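Local coordinates for tyrosine-protein phosphatase YwqE (PDB 3QY7) that removes phosphate from tyrosine residues of proteins, using a metal centre held in a TIM-barrel-like fold of the PHP type, at residues Ile2-Asp13 against Ile34-Asn45; Pro52-Asn63 against Leu73-Ile81. All blocks are in the same frame, centred on the assembly; numbering follows the deposited sequence.

Contact 1 (Ile2-Asp13 against Ile34-Asn45); sequences IDIHCHILPAMD and IRTIIATPHHNN. With FE (Fe (III) ion), chain C.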
# COMPACT_ATOMS: atom_id res chain seq x y z
N ILE A 2 -10.24 -2.83 -5.13
CA ILE A 2 -9.37 -3.51 -4.17
C ILE A 2 -8.44 -2.48 -3.54
O ILE A 2 -7.81 -1.71 -4.25
CB ILE A 2 -8.54 -4.56 -4.89
CG1 ILE A 2 -9.47 -5.62 -5.51
CG2 ILE A 2 -7.50 -5.22 -3.97
CD1 ILE A 2 -8.79 -6.38 -6.59
N ASP A 3 -8.36 -2.49 -2.21
CA ASP A 3 -7.47 -1.60 -1.45
C ASP A 3 -6.31 -2.45 -0.97
O ASP A 3 -6.51 -3.41 -0.24
CB ASP A 3 -8.25 -1.01 -0.27
CG ASP A 3 -7.50 0.09 0.46
OD1 ASP A 3 -6.70 0.79 -0.19
OD2 ASP A 3 -7.73 0.25 1.68
N ILE A 4 -5.09 -2.11 -1.41
CA ILE A 4 -3.93 -2.98 -1.17
C ILE A 4 -3.09 -2.65 0.07
O ILE A 4 -2.09 -3.31 0.32
CB ILE A 4 -2.99 -3.10 -2.41
CG1 ILE A 4 -2.26 -1.78 -2.71
CG2 ILE A 4 -3.78 -3.59 -3.61
CD1 ILE A 4 -0.92 -2.01 -3.44
N HIS A 5 -3.48 -1.59 0.79
CA HIS A 5 -2.72 -1.13 1.97
C HIS A 5 -3.73 -0.53 2.95
O HIS A 5 -4.36 0.47 2.64
CB HIS A 5 -1.67 -0.10 1.51
CG HIS A 5 -0.79 0.45 2.59
ND1 HIS A 5 0.38 1.11 2.30
CD2 HIS A 5 -0.88 0.42 3.95
CE1 HIS A 5 0.97 1.49 3.43
NE2 HIS A 5 0.23 1.08 4.44
N CYS A 6 -3.90 -1.16 4.11
CA CYS A 6 -4.96 -0.76 5.03
C CYS A 6 -4.72 -1.35 6.41
O CYS A 6 -4.36 -2.53 6.54
CB CYS A 6 -6.31 -1.24 4.49
SG CYS A 6 -7.72 -0.47 5.30
N HIS A 7 -4.92 -0.54 7.44
CA HIS A 7 -4.67 -0.97 8.80
C HIS A 7 -5.99 -1.18 9.51
O HIS A 7 -6.29 -0.56 10.54
CB HIS A 7 -3.73 0.04 9.47
CG HIS A 7 -2.42 0.17 8.76
ND1 HIS A 7 -1.31 -0.55 9.14
CD2 HIS A 7 -2.07 0.86 7.65
CE1 HIS A 7 -0.31 -0.25 8.32
NE2 HIS A 7 -0.75 0.58 7.40
N ILE A 8 -6.79 -2.08 8.93
CA ILE A 8 -8.13 -2.39 9.41
C ILE A 8 -8.15 -3.48 10.50
O ILE A 8 -9.10 -3.55 11.27
CB ILE A 8 -9.09 -2.75 8.24
CG1 ILE A 8 -10.56 -2.70 8.69
CG2 ILE A 8 -8.74 -4.13 7.65
CD1 ILE A 8 -11.53 -2.75 7.51
N LEU A 9 -7.11 -4.32 10.57
CA LEU A 9 -7.07 -5.35 11.61
C LEU A 9 -6.89 -4.71 12.99
O LEU A 9 -6.06 -3.81 13.15
CB LEU A 9 -5.98 -6.39 11.34
CG LEU A 9 -6.18 -7.22 10.07
CD1 LEU A 9 -5.04 -8.20 9.85
CD2 LEU A 9 -7.55 -7.95 10.04
N PRO A 10 -7.68 -5.16 13.96
CA PRO A 10 -7.67 -4.55 15.29
C PRO A 10 -6.53 -5.03 16.17
O PRO A 10 -6.12 -6.20 16.07
CB PRO A 10 -9.00 -5.02 15.88
CG PRO A 10 -9.17 -6.41 15.29
CD PRO A 10 -8.66 -6.26 13.87
N ALA A 11 -6.05 -4.13 17.03
CA ALA A 11 -5.05 -4.43 18.05
C ALA A 11 -3.79 -5.07 17.46
O ALA A 11 -3.26 -6.04 18.02
CB ALA A 11 -5.66 -5.32 19.14
N MET A 12 -3.31 -4.55 16.34
CA MET A 12 -2.09 -5.01 15.75
C MET A 12 -1.05 -3.95 15.63
O MET A 12 0.10 -4.18 15.68
CB MET A 12 -2.35 -5.55 14.35
CG MET A 12 -3.19 -6.72 14.32
SD MET A 12 -2.59 -7.97 13.22
CE MET A 12 -3.37 -9.32 13.87
N ASP A 13 -1.56 -2.76 15.44
CA ASP A 13 -0.79 -1.65 15.04
C ASP A 13 -1.44 -0.31 15.40
O ASP A 13 -2.20 -0.20 16.29
CB ASP A 13 -0.13 -1.75 13.66
CG ASP A 13 -1.13 -1.67 12.51
OD1 ASP A 13 -2.25 -1.40 12.80
OD2 ASP A 13 -0.70 -1.88 11.42
N ILE A 34 -15.09 0.09 -2.25
CA ILE A 34 -14.13 -0.98 -2.01
C ILE A 34 -14.86 -2.26 -1.58
O ILE A 34 -15.72 -2.20 -0.69
CB ILE A 34 -13.09 -0.54 -0.94
CG1 ILE A 34 -12.33 0.71 -1.44
CG2 ILE A 34 -12.17 -1.70 -0.55
CD1 ILE A 34 -11.55 1.48 -0.35
N ARG A 35 -14.56 -3.39 -2.23
CA ARG A 35 -15.17 -4.68 -1.89
C ARG A 35 -14.15 -5.62 -1.25
O ARG A 35 -14.52 -6.60 -0.60
CB ARG A 35 -15.75 -5.41 -3.12
CG ARG A 35 -16.28 -4.55 -4.26
CD ARG A 35 -17.35 -3.57 -3.83
NE ARG A 35 -18.63 -4.20 -3.50
CZ ARG A 35 -19.14 -4.27 -2.27
NH1 ARG A 35 -18.50 -3.75 -1.23
NH2 ARG A 35 -20.32 -4.86 -2.10
N THR A 36 -12.87 -5.32 -1.47
CA THR A 36 -11.82 -6.23 -1.04
C THR A 36 -10.69 -5.39 -0.47
O THR A 36 -10.26 -4.44 -1.12
CB THR A 36 -11.29 -7.06 -2.22
OG1 THR A 36 -12.40 -7.67 -2.91
CG2 THR A 36 -10.31 -8.13 -1.73
N ILE A 37 -10.22 -5.75 0.73
CA ILE A 37 -9.09 -5.07 1.35
C ILE A 37 -8.01 -6.08 1.63
O ILE A 37 -8.27 -7.13 2.20
CB ILE A 37 -9.49 -4.38 2.69
CG1 ILE A 37 -10.40 -3.19 2.39
CG2 ILE A 37 -8.22 -3.96 3.47
CD1 ILE A 37 -10.95 -2.45 3.60
N ILE A 38 -6.78 -5.77 1.22
CA ILE A 38 -5.66 -6.55 1.72
C ILE A 38 -5.20 -5.87 3.01
O ILE A 38 -4.68 -4.75 2.98
CB ILE A 38 -4.50 -6.65 0.72
CG1 ILE A 38 -5.00 -7.17 -0.62
CG2 ILE A 38 -3.41 -7.55 1.29
CD1 ILE A 38 -3.90 -7.20 -1.74
N ALA A 39 -5.44 -6.52 4.14
CA ALA A 39 -4.98 -5.96 5.42
C ALA A 39 -3.48 -6.01 5.45
O ALA A 39 -2.88 -7.03 5.09
CB ALA A 39 -5.55 -6.71 6.58
N THR A 40 -2.85 -4.89 5.82
CA THR A 40 -1.39 -4.80 5.84
C THR A 40 -0.89 -4.25 7.18
O THR A 40 -0.29 -3.16 7.21
CB THR A 40 -0.85 -3.92 4.71
OG1 THR A 40 -1.45 -2.62 4.80
CG2 THR A 40 -1.19 -4.52 3.36
N PRO A 41 -1.15 -5.00 8.27
CA PRO A 41 -0.63 -4.56 9.57
C PRO A 41 0.90 -4.48 9.51
O PRO A 41 1.53 -5.23 8.76
CB PRO A 41 -1.04 -5.67 10.52
CG PRO A 41 -1.22 -6.89 9.66
CD PRO A 41 -1.75 -6.35 8.35
N HIS A 42 1.49 -3.56 10.29
CA HIS A 42 2.93 -3.51 10.35
C HIS A 42 3.42 -4.86 10.87
O HIS A 42 2.83 -5.42 11.67
CB HIS A 42 3.45 -2.34 11.25
CG HIS A 42 3.13 -0.98 10.73
ND1 HIS A 42 3.93 -0.30 9.85
CD2 HIS A 42 2.09 -0.17 10.98
CE1 HIS A 42 3.38 0.84 9.54
NE2 HIS A 42 2.25 0.95 10.21
N HIS A 43 4.54 -5.36 10.35
CA HIS A 43 5.01 -6.67 10.79
C HIS A 43 5.55 -6.63 12.23
O HIS A 43 5.50 -7.64 12.93
CB HIS A 43 6.02 -7.27 9.81
CG HIS A 43 7.38 -6.66 9.89
ND1 HIS A 43 8.49 -7.38 10.27
CD2 HIS A 43 7.81 -5.40 9.64
CE1 HIS A 43 9.55 -6.58 10.25
NE2 HIS A 43 9.16 -5.38 9.88
N ASN A 44 5.97 -5.46 12.65
CA ASN A 44 6.36 -5.14 14.01
C ASN A 44 5.52 -4.02 14.56
O ASN A 44 5.26 -3.10 13.90
CB ASN A 44 7.75 -4.54 14.03
CG ASN A 44 8.80 -5.52 13.82
OD1 ASN A 44 8.73 -6.60 14.32
ND2 ASN A 44 9.79 -5.15 13.09
N ASN A 45 5.12 -4.13 15.79
CA ASN A 45 4.42 -3.07 16.46
C ASN A 45 4.99 -2.96 17.87
O ASN A 45 4.54 -3.56 18.81
CB ASN A 45 2.93 -3.34 16.43
CG ASN A 45 2.21 -2.95 17.66
OD1 ASN A 45 2.11 -1.82 17.97
ND2 ASN A 45 1.62 -3.88 18.29
FE FE C . 0.58 1.89 6.38
O HOH W 1 1.76 3.23 5.81
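Asp13 OD2 is gripped by two N-H groups from opposite faces of its carboxylate plane. The backbone N of His42 reaches it on the anti side at 3.0 Å, and on the syn side it takes a shorter bond of 2.7 Å from His7 ND1, with OD2 close to the plane of the His7 ring. CG of Asp13 sits between its backbone N and carbonyl carbon (chi1 70°), which turns the carboxylate in toward Pro41 and His42. The His7 and His42 rings are near parallel, 25° apart, but slid so far that they barely overlap. His42 belongs to the magnesium site, with Asp14 and His196.

Thr40 ties the two segments together beside the iron ligands. Its OG1 accepts the backbone N-H of Cys6 at 2.9 Å, lies over one face of the His7 ring and comes up to CD2 of His5. Thr40 N gives an almost straight bond to Cys6 O. His5 and His7 both bind the iron through NE2; Glu80, Asp194 and a water also bind it, while His5 ND1 is held by Gln161.

Further back, strands 2-3 and 36-38 run parallel; Asp3 N bonds to Thr36 O, and Ile38 N to Asp3 O at 2.8 Å. Ile37 meets the loop with two branches: CG2 presses tightly on Cys6 CB at 3.5 Å and CD1 meets CD1 of Ile8 at 4.0 Å. Leu9 sets CG and CD1 against Ala39 CB, and Met12 SD lies alongside the Pro41 ring.

Asp13 is a second-shell residue for the iron. By holding ND1 of His7 it probably helps to set the ring's rotation with NE2 toward the iron, and should make the imidazole a stronger electron donor.

Contact 2 (Pro52-Asn63 against Leu73-Ile81); sequences PAAVREAADQLN and LHVLPGQEI. With FE (Fe (III) ion), chain C; FE (Fe (III) ion), chain B.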
# COMPACT_ATOMS: atom_id res chain seq x y z
N PRO A 52 2.81 -14.01 10.67
CA PRO A 52 1.88 -14.39 9.59
C PRO A 52 0.65 -15.18 10.07
O PRO A 52 -0.48 -14.85 9.67
CB PRO A 52 2.74 -15.21 8.65
CG PRO A 52 4.10 -14.56 8.79
CD PRO A 52 4.21 -14.24 10.26
N ALA A 53 0.83 -16.17 10.94
CA ALA A 53 -0.32 -16.91 11.48
C ALA A 53 -1.35 -16.00 12.16
O ALA A 53 -2.55 -16.18 11.97
CB ALA A 53 0.13 -18.03 12.45
N ALA A 54 -0.87 -15.05 12.96
CA ALA A 54 -1.75 -14.15 13.69
C ALA A 54 -2.49 -13.20 12.74
O ALA A 54 -3.65 -12.87 12.98
CB ALA A 54 -0.94 -13.34 14.71
N VAL A 55 -1.80 -12.76 11.69
CA VAL A 55 -2.44 -11.91 10.67
C VAL A 55 -3.56 -12.67 9.95
O VAL A 55 -4.65 -12.14 9.76
CB VAL A 55 -1.43 -11.34 9.67
CG1 VAL A 55 -2.16 -10.53 8.57
CG2 VAL A 55 -0.42 -10.45 10.38
N ARG A 56 -3.29 -13.91 9.56
CA ARG A 56 -4.29 -14.73 8.88
C ARG A 56 -5.48 -14.97 9.77
O ARG A 56 -6.63 -14.83 9.34
CB ARG A 56 -3.70 -16.07 8.45
CG ARG A 56 -2.60 -15.95 7.45
CD ARG A 56 -2.19 -17.34 7.02
NE ARG A 56 -0.98 -17.34 6.22
CZ ARG A 56 -0.91 -17.01 4.93
NH1 ARG A 56 0.26 -17.09 4.30
NH2 ARG A 56 -1.99 -16.60 4.26
N GLU A 57 -5.19 -15.31 11.03
CA GLU A 57 -6.24 -15.48 12.05
C GLU A 57 -7.10 -14.22 12.20
O GLU A 57 -8.33 -14.30 12.17
CB GLU A 57 -5.63 -15.85 13.41
CG GLU A 57 -6.71 -16.14 14.47
CD GLU A 57 -6.23 -16.11 15.93
OE1 GLU A 57 -5.01 -15.97 16.18
OE2 GLU A 57 -7.10 -16.25 16.83
N ALA A 58 -6.45 -13.07 12.34
CA ALA A 58 -7.16 -11.80 12.53
C ALA A 58 -8.03 -11.47 11.33
O ALA A 58 -9.16 -10.99 11.48
CB ALA A 58 -6.18 -10.67 12.80
N ALA A 59 -7.52 -11.73 10.13
CA ALA A 59 -8.30 -11.48 8.91
C ALA A 59 -9.51 -12.40 8.86
O ALA A 59 -10.62 -11.96 8.55
CB ALA A 59 -7.44 -11.63 7.67
N ASP A 60 -9.30 -13.67 9.23
CA ASP A 60 -10.38 -14.64 9.24
C ASP A 60 -11.45 -14.21 10.24
O ASP A 60 -12.64 -14.25 9.93
CB ASP A 60 -9.83 -16.02 9.62
CG ASP A 60 -9.09 -16.73 8.48
OD1 ASP A 60 -8.47 -17.77 8.77
OD2 ASP A 60 -9.12 -16.30 7.31
N GLN A 61 -11.03 -13.80 11.44
CA GLN A 61 -11.96 -13.34 12.47
C GLN A 61 -12.73 -12.09 12.05
O GLN A 61 -13.94 -12.00 12.28
CB GLN A 61 -11.22 -13.05 13.79
CG GLN A 61 -10.71 -14.30 14.54
CD GLN A 61 -11.77 -15.36 14.75
OE1 GLN A 61 -11.48 -16.56 14.64
NE2 GLN A 61 -12.99 -14.95 15.04
N LEU A 62 -12.04 -11.13 11.42
CA LEU A 62 -12.71 -9.93 10.93
C LEU A 62 -13.72 -10.30 9.84
O LEU A 62 -14.84 -9.80 9.86
CB LEU A 62 -11.74 -8.87 10.44
CG LEU A 62 -12.38 -7.56 9.93
CD1 LEU A 62 -13.39 -6.92 10.90
CD2 LEU A 62 -11.28 -6.53 9.59
N ASN A 63 -13.34 -11.18 8.92
CA ASN A 63 -14.32 -11.63 7.91
C ASN A 63 -15.60 -12.22 8.51
O ASN A 63 -16.70 -11.90 8.06
CB ASN A 63 -13.71 -12.61 6.92
CG ASN A 63 -12.83 -11.92 5.92
OD1 ASN A 63 -13.13 -10.80 5.47
ND2 ASN A 63 -11.73 -12.55 5.57
N LEU A 73 -17.70 -6.83 2.54
CA LEU A 73 -16.29 -6.59 2.39
C LEU A 73 -15.47 -7.82 2.74
O LEU A 73 -15.73 -8.41 3.72
CB LEU A 73 -15.85 -5.45 3.27
CG LEU A 73 -14.40 -5.05 2.99
CD1 LEU A 73 -14.28 -3.87 2.25
CD2 LEU A 73 -13.49 -5.11 4.14
N HIS A 74 -14.48 -8.14 1.93
CA HIS A 74 -13.61 -9.31 2.17
C HIS A 74 -12.20 -8.84 2.46
O HIS A 74 -11.63 -8.06 1.68
CB HIS A 74 -13.67 -10.22 0.94
CG HIS A 74 -12.88 -11.50 1.04
ND1 HIS A 74 -12.71 -12.22 2.21
CD2 HIS A 74 -12.29 -12.24 0.07
CE1 HIS A 74 -12.01 -13.31 1.95
NE2 HIS A 74 -11.75 -13.35 0.66
N VAL A 75 -11.67 -9.28 3.60
CA VAL A 75 -10.32 -8.94 4.04
C VAL A 75 -9.38 -10.12 3.76
O VAL A 75 -9.64 -11.26 4.17
CB VAL A 75 -10.30 -8.58 5.55
CG1 VAL A 75 -8.91 -8.13 5.96
CG2 VAL A 75 -11.30 -7.45 5.82
N LEU A 76 -8.29 -9.82 3.05
CA LEU A 76 -7.24 -10.78 2.74
C LEU A 76 -5.94 -10.45 3.51
O LEU A 76 -5.74 -9.30 3.95
CB LEU A 76 -6.99 -10.79 1.23
CG LEU A 76 -8.18 -11.35 0.45
CD1 LEU A 76 -7.99 -11.06 -1.02
CD2 LEU A 76 -8.33 -12.85 0.69
N PRO A 77 -5.06 -11.44 3.68
CA PRO A 77 -3.88 -11.21 4.52
C PRO A 77 -2.72 -10.54 3.78
O PRO A 77 -2.56 -10.72 2.57
CB PRO A 77 -3.51 -12.63 4.97
CG PRO A 77 -3.89 -13.47 3.80
CD PRO A 77 -5.17 -12.85 3.28
N GLY A 78 -1.91 -9.78 4.53
CA GLY A 78 -0.72 -9.11 4.04
C GLY A 78 -0.02 -8.46 5.22
O GLY A 78 -0.40 -8.66 6.37
N GLN A 79 1.02 -7.67 4.93
CA GLN A 79 1.76 -6.92 5.94
C GLN A 79 2.36 -5.69 5.30
O GLN A 79 2.66 -5.67 4.11
CB GLN A 79 2.94 -7.77 6.49
CG GLN A 79 2.58 -8.71 7.60
CD GLN A 79 3.79 -9.53 8.05
OE1 GLN A 79 4.69 -9.80 7.27
NE2 GLN A 79 3.78 -9.93 9.32
N GLU A 80 2.53 -4.64 6.11
CA GLU A 80 3.39 -3.54 5.71
C GLU A 80 4.73 -3.79 6.41
O GLU A 80 4.80 -3.86 7.64
CB GLU A 80 2.81 -2.18 6.14
CG GLU A 80 3.74 -1.00 5.72
CD GLU A 80 3.23 0.37 6.10
OE1 GLU A 80 2.15 0.45 6.69
OE2 GLU A 80 3.90 1.35 5.77
N ILE A 81 5.76 -3.98 5.60
CA ILE A 81 7.07 -4.41 6.13
C ILE A 81 8.09 -3.27 6.06
O ILE A 81 8.58 -2.92 5.00
CB ILE A 81 7.59 -5.63 5.35
CG1 ILE A 81 6.53 -6.74 5.35
CG2 ILE A 81 8.96 -6.11 5.92
CD1 ILE A 81 6.80 -7.88 4.36
FE FE C . 0.58 1.89 6.38
FE FE B . 3.74 3.37 6.35
O HOH W 2 -16.13 -11.15 4.83
O HOH W 3 3.56 5.41 7.24
O HOH W 1 1.76 3.23 5.81
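With chi1 at -75°, Asn63 holds CG anti to its carbonyl carbon and beside its backbone N, and the side-chain amide swings off helix 52-63 onto the edge of strand 74-76. There it pairs with the backbone of one residue, Val75. OD1 accepts Val75 N at 2.8 Å in a nearly straight bond, in plane and on a lone pair, while ND2 donates an N-H to Val75 O, also at 2.8 Å. Both polar backbone atoms of Val75 are therefore satisfied by a single side chain, and the two bonds fix the rotation of the amide. The amide carbon also lies at the edge of the His74 ring, in its plane.

The valine side chain points at the helix. The Val75 and Leu62 side chains cross at about a right angle, Val75 CG2 meeting Leu62 CD2 at 3.9 Å, and Val75 CG1 faces the methyl of Ala59 at 4.2 Å; here the axes of helix 52-63 and strand 74-76 come within 7.8 Å. One turn earlier in the helix, Val55 has CG1 anti to the backbone N (chi1 176°) and pushes that methyl against Gly78 O at 3.4 Å. The extended Arg56 chain lays NH2 near Pro77 CG, and its guanidinium forms a salt bridge with Asp101.

Beyond the helix the strand side continues to Glu80, whose carboxylate bridges the two irons: OE1 to the iron that His5 and His7 bind, OE2 to the iron that Glu108 and His136 bind, each at 2.1 Å. Helix 52-63 and strand 74-76 run antiparallel (178°), as expected of a helix leading back to the next parallel strand. This is the helix-to-strand half of a beta-alpha-beta crossover, in keeping with the TIM-barrel-like fold of the PHP-type phosphatases.

From the N terminus, strand 2-3 and the turn after it lead into helix 19-31, and contact 1 closes that loop when strand 36-38 comes alongside. Contact 2 opens only afterwards: the chain passes through helix 52-68 and returns as strand 74-76, closing a second, shorter loop, so the two stand in series and neither nests nor crosses. Strand 36-38 is the middle of the shared parallel sheet, with Leu76 N 2.8 Å from Ile37 O and Ala39 N 2.8 Å from Leu76 O, both probably hydrogen bonds. Past these strands, His5 and His7 of contact 1 and Glu80 of contact 2 converge on one iron, and a water bound to it also binds the second.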